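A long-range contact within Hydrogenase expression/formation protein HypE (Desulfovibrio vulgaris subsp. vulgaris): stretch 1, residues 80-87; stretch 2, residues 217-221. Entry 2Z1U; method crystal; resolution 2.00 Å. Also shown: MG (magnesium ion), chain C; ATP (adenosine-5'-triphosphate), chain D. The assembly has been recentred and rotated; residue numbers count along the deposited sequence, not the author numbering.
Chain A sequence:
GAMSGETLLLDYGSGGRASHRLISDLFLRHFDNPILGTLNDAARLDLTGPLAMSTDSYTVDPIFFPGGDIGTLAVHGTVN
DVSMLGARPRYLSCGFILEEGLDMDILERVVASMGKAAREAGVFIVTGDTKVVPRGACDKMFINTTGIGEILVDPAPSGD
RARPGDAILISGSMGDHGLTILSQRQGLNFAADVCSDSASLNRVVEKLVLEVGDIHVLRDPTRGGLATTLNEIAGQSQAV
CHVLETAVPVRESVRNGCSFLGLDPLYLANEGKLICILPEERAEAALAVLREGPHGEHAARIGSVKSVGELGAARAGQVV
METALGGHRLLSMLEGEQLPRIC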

ATOM      1  N   ASN A  80     -11.009   1.873  -8.937  1.00 48.68           N
ATOM      2  CA  ASN A  80     -10.996   1.660 -10.384  1.00 49.10           C
ATOM      3  C   ASN A  80     -10.060   0.537 -10.841  1.00 49.73           C
ATOM      4  O   ASN A  80     -10.469  -0.308 -11.638  1.00 50.62           O
ATOM      5  CB  ASN A  80     -10.709   2.976 -11.163  1.00 49.05           C
ATOM      6  CG  ASN A  80     -11.827   3.994 -10.990  1.00 49.41           C
ATOM      7  OD1 ASN A  80     -12.887   3.676 -10.440  1.00 49.53           O
ATOM      8  ND2 ASN A  80     -11.577   5.230 -11.381  1.00 46.01           N
ATOM      9  N   ASP A  81      -8.819   0.524 -10.354  1.00 49.16           N
ATOM     10  CA  ASP A  81      -7.866  -0.504 -10.769  1.00 50.01           C
ATOM     11  C   ASP A  81      -8.348  -1.932 -10.453  1.00 49.63           C
ATOM     12  O   ASP A  81      -8.234  -2.831 -11.280  1.00 48.89           O
ATOM     13  CB  ASP A  81      -6.471  -0.248 -10.165  1.00 50.09           C
ATOM     14  CG  ASP A  81      -5.478   0.267 -11.201  1.00 52.48           C
ATOM     15  OD1 ASP A  81      -4.308   0.571 -10.872  1.00 58.80           O
ATOM     16  OD2 ASP A  81      -5.862   0.329 -12.378  1.00 50.98           O
ATOM     17  N   VAL A  82      -8.854  -2.132  -9.240  1.00 48.66           N
ATOM     18  CA  VAL A  82      -9.468  -3.415  -8.876  1.00 48.62           C
ATOM     19  C   VAL A  82     -10.603  -3.781  -9.850  1.00 48.41           C
ATOM     20  O   VAL A  82     -10.687  -4.930 -10.307  1.00 48.75           O
ATOM     21  CB  VAL A  82      -9.972  -3.409  -7.425  1.00 48.53           C
ATOM     22  CG1 VAL A  82     -10.830  -4.666  -7.138  1.00 47.99           C
ATOM     23  CG2 VAL A  82      -8.782  -3.315  -6.436  1.00 47.39           C
ATOM     24  N   SER A  83     -11.453  -2.802 -10.171  1.00 48.28           N
ATOM     25  CA  SER A  83     -12.562  -2.978 -11.131  1.00 48.54           C
ATOM     26  C   SER A  83     -12.128  -3.423 -12.524  1.00 49.16           C
ATOM     27  O   SER A  83     -12.863  -4.161 -13.198  1.00 49.03           O
ATOM     28  CB  SER A  83     -13.424  -1.705 -11.246  1.00 48.14           C
ATOM     29  OG  SER A  83     -14.037  -1.369  -9.993  1.00 48.21           O
ATOM     30  N   MET A  84     -10.945  -2.976 -12.959  1.00 49.59           N
ATOM     31  CA  MET A  84     -10.440  -3.320 -14.308  1.00 49.97           C
ATOM     32  C   MET A  84     -10.268  -4.822 -14.539  1.00 49.90           C
ATOM     33  O   MET A  84     -10.276  -5.269 -15.675  1.00 51.01           O
ATOM     34  CB  MET A  84      -9.128  -2.583 -14.616  1.00 49.27           C
ATOM     35  CG  MET A  84      -9.191  -1.054 -14.565  1.00 50.20           C
ATOM     36  SD  MET A  84     -10.425  -0.287 -15.651  1.00 50.15           S
ATOM     37  CE  MET A  84     -11.910  -0.257 -14.626  1.00 49.74           C
ATOM     38  N   LEU A  85     -10.103  -5.595 -13.466  1.00 50.25           N
ATOM     39  CA  LEU A  85     -10.061  -7.050 -13.580  1.00 50.28           C
ATOM     40  C   LEU A  85     -11.449  -7.687 -13.467  1.00 50.73           C
ATOM     41  O   LEU A  85     -11.565  -8.877 -13.170  1.00 50.98           O
ATOM     42  CB  LEU A  85      -9.128  -7.644 -12.524  1.00 50.35           C
ATOM     43  CG  LEU A  85      -8.084  -8.638 -13.041  1.00 50.63           C
ATOM     44  CD1 LEU A  85      -7.045  -7.918 -13.916  1.00 51.44           C
ATOM     45  CD2 LEU A  85      -7.408  -9.370 -11.880  1.00 49.75           C
ATOM     46  N   GLY A  86     -12.502  -6.905 -13.707  1.00 50.62           N
ATOM     47  CA  GLY A  86     -13.861  -7.439 -13.698  1.00 50.04           C
ATOM     48  C   GLY A  86     -14.238  -7.902 -12.307  1.00 50.08           C
ATOM     49  O   GLY A  86     -14.938  -8.905 -12.149  1.00 49.95           O
ATOM     50  N   ALA A  87     -13.765  -7.166 -11.300  1.00 49.97           N
ATOM     51  CA  ALA A  87     -13.996  -7.500  -9.901  1.00 50.02           C
ATOM     52  C   ALA A  87     -14.816  -6.439  -9.178  1.00 50.21           C
ATOM     53  O   ALA A  87     -14.891  -5.289  -9.615  1.00 50.70           O
ATOM     54  CB  ALA A  87     -12.669  -7.727  -9.183  1.00 49.81           C
TER
HETATM   55 MG    MG C 344      -4.969   1.271 -14.160  1.00 47.30          MG
HETATM   56  PG  ATP D 342      -0.993   4.304 -12.870  1.00 35.45           P
HETATM   57  O1G ATP D 342      -0.066   3.999 -11.679  1.00 33.38           O
HETATM   58  O2G ATP D 342      -0.301   5.118 -13.920  1.00 35.54           O
HETATM   59  O3G ATP D 342      -2.362   4.843 -12.481  1.00 34.28           O
HETATM   60  PB  ATP D 342      -1.725   1.501 -13.171  1.00 32.62           P
HETATM   61  O1B ATP D 342      -1.631   1.557 -11.633  1.00 33.27           O
HETATM   62  O2B ATP D 342      -2.981   0.958 -13.781  1.00 32.11           O
HETATM   63  O3B ATP D 342      -1.318   2.959 -13.699  1.00 30.93           O
HETATM   64  PA  ATP D 342       1.024   0.783 -13.378  1.00 33.57           P
HETATM   65  O1A ATP D 342       1.593   1.558 -14.564  1.00 33.86           O
HETATM   66  O2A ATP D 342       1.289   1.460 -12.063  1.00 31.81           O
HETATM   67  O3A ATP D 342      -0.564   0.502 -13.665  1.00 32.57           O
HETATM   68  O5' ATP D 342       1.506  -0.713 -13.368  1.00 32.87           O
HETATM   69  C5' ATP D 342       1.667  -1.475 -14.572  1.00 34.10           C
HETATM   70  C4' ATP D 342       1.973  -2.897 -14.155  1.00 31.58           C
HETATM   71  O4' ATP D 342       3.282  -2.881 -13.552  1.00 34.10           O
HETATM   72  C3' ATP D 342       1.012  -3.422 -13.102  1.00 31.27           C
HETATM   73  O3' ATP D 342       0.766  -4.816 -13.374  1.00 30.21           O
HETATM   74  C2' ATP D 342       1.772  -3.296 -11.778  1.00 31.66           C
HETATM   75  O2' ATP D 342       1.394  -4.349 -10.890  1.00 30.01           O
HETATM   76  C1' ATP D 342       3.244  -3.423 -12.216  1.00 29.40           C
HETATM   77  N9  ATP D 342       4.185  -2.632 -11.378  1.00 27.43           N
HETATM   78  C8  ATP D 342       4.379  -1.305 -11.397  1.00 26.17           C
HETATM   79  N7  ATP D 342       5.332  -0.953 -10.503  1.00 26.25           N
HETATM   80  C5  ATP D 342       5.707  -2.089  -9.887  1.00 26.40           C
HETATM   81  C6  ATP D 342       6.671  -2.447  -8.819  1.00 27.01           C
HETATM   82  N6  ATP D 342       7.392  -1.475  -8.220  1.00 28.10           N
HETATM   83  N1  ATP D 342       6.775  -3.729  -8.485  1.00 26.47           N
HETATM   84  C2  ATP D 342       6.059  -4.720  -9.050  1.00 27.22           C
HETATM   85  N3  ATP D 342       5.173  -4.455 -10.040  1.00 26.52           N
HETATM   86  C4  ATP D 342       4.978  -3.183 -10.472  1.00 24.24           C
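Stretch 2, residues 217-221: VLRDP

Two carboxylates meet here with no hydrogen bond between them: Asp81 OD2 and Asp220 OD1 come within 3.1 Å because both bind the same magnesium ion. Asp81 OD2 is 2.2 Å from MG, and Asp220 OD1 is 1.9 Å from MG. The cation pays for a proximity that two acceptors would otherwise resist. ATP O2B, 2.0 Å from MG, completes the link to the nucleotide; water 3, its O 2.5 Å from MG, and one atom from elsewhere in the structure are the other ligands.

No direct hydrogen bond joins the stretches. Stretch 2 is extended, a strand from Val217 to Arg219, followed by loop at Asp220 and Pro221. It runs counter to the order of stretch 1: Leu218 lies by Met84, their CA atoms 4.9 Å apart, and Asp220 lies by Asp81, at 7.2 Å between CA atoms. Side chains alternate along stretch 2, on past the strand's end. Leu218 and Asp220 point toward stretch 1, while Val217 and Arg219 point away.

Stretch 1 presents a helical segment at Asp81 and a type I turn from Ser83 to Gly86, closed by Gly86 N to Ser83 O at 2.8 Å. Leu218 packs on this turn, its CB 3.5 Å from Met84 O and its CD1 3.7 Å from Ser83 O. Met84, with chi1 and chi2 both m, lays its sulfur along the strand, SD being 3.9 Å from Leu218 CB and 3.5 Å from Arg219 C. Asp220 N, 3.6 Å from Met84 SD, is buried without a partner. Water 2 bridges the backbones, its O 2.8 Å from Met84 O and 2.8 Å from Leu218 O. Water 1 makes a weaker second bridge, its O 2.8 Å from Asn80 ND2 and 3.4 Å from Asp220 OD2, the latter bond weak. The rule is a shared metal at one end, a leucine packed on a turn at the other.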

ATOM      1  N   VAL A 217     -11.283  -6.579 -22.386  1.00 49.89           N
ATOM      2  CA  VAL A 217     -10.310  -5.701 -21.707  1.00 49.41           C
ATOM      3  C   VAL A 217     -10.961  -4.482 -21.060  1.00 49.89           C
ATOM      4  O   VAL A 217     -11.832  -3.838 -21.648  1.00 50.27           O
ATOM      5  CB  VAL A 217      -9.187  -5.163 -22.651  1.00 49.48           C
ATOM      6  CG1 VAL A 217      -7.971  -4.681 -21.822  1.00 47.93           C
ATOM      7  CG2 VAL A 217      -8.755  -6.213 -23.660  1.00 50.45           C
ATOM      8  N   LEU A 218     -10.519  -4.179 -19.843  1.00 49.46           N
ATOM      9  CA  LEU A 218     -10.824  -2.915 -19.186  1.00 50.21           C
ATOM     10  C   LEU A 218      -9.500  -2.325 -18.733  1.00 50.40           C
ATOM     11  O   LEU A 218      -8.642  -3.046 -18.216  1.00 51.10           O
ATOM     12  CB  LEU A 218     -11.739  -3.125 -17.958  1.00 48.83           C
ATOM     13  CG  LEU A 218     -13.143  -3.720 -18.136  1.00 49.48           C
ATOM     14  CD1 LEU A 218     -13.750  -4.135 -16.771  1.00 48.73           C
ATOM     15  CD2 LEU A 218     -14.091  -2.776 -18.886  1.00 48.76           C
ATOM     16  N   ARG A 219      -9.316  -1.026 -18.946  1.00 50.74           N
ATOM     17  CA  ARG A 219      -8.143  -0.334 -18.393  1.00 50.39           C
ATOM     18  C   ARG A 219      -8.463   1.146 -18.211  1.00 50.82           C
ATOM     19  O   ARG A 219      -9.212   1.725 -19.003  1.00 50.02           O
ATOM     20  CB  ARG A 219      -6.886  -0.526 -19.275  1.00 50.20           C
ATOM     21  CG  ARG A 219      -5.607   0.041 -18.633  1.00 49.53           C
ATOM     22  CD  ARG A 219      -4.387  -0.732 -19.022  1.00 51.14           C
ATOM     23  NE  ARG A 219      -4.413  -2.123 -18.556  1.00 51.24           N
ATOM     24  CZ  ARG A 219      -3.570  -3.058 -18.999  1.00 52.53           C
ATOM     25  NH1 ARG A 219      -2.632  -2.734 -19.885  1.00 51.20           N
ATOM     26  NH2 ARG A 219      -3.640  -4.307 -18.549  1.00 50.56           N
ATOM     27  N   ASP A 220      -7.853   1.761 -17.202  1.00 51.46           N
ATOM     28  CA  ASP A 220      -8.058   3.182 -16.943  1.00 53.04           C
ATOM     29  C   ASP A 220      -6.873   3.976 -17.507  1.00 52.37           C
ATOM     30  O   ASP A 220      -5.723   3.730 -17.141  1.00 53.54           O
ATOM     31  CB  ASP A 220      -8.243   3.425 -15.435  1.00 54.35           C
ATOM     32  CG  ASP A 220      -7.142   2.834 -14.627  1.00 57.35           C
ATOM     33  OD1 ASP A 220      -6.546   1.813 -15.045  1.00 61.53           O
ATOM     34  OD2 ASP A 220      -6.828   3.400 -13.578  1.00 66.71           O
ATOM     35  N   PRO A 221      -7.140   4.892 -18.462  1.00 51.93           N
ATOM     36  CA  PRO A 221      -6.027   5.669 -19.057  1.00 50.58           C
ATOM     37  C   PRO A 221      -5.512   6.769 -18.133  1.00 49.64           C
ATOM     38  O   PRO A 221      -5.867   7.952 -18.295  1.00 48.68           O
ATOM     39  CB  PRO A 221      -6.637   6.248 -20.340  1.00 50.78           C
ATOM     40  CG  PRO A 221      -8.132   6.364 -20.019  1.00 51.02           C
ATOM     41  CD  PRO A 221      -8.451   5.241 -19.042  1.00 50.96           C
TER
HETATM   42  O   HOH W   1      -9.082   5.775 -12.549  1.00 41.20           O
HETATM   43  O   HOH W   2      -8.399  -5.779 -17.745  1.00 37.87           O
HETATM   44  O   HOH W   3      -3.690   2.202 -16.101  1.00 34.37           O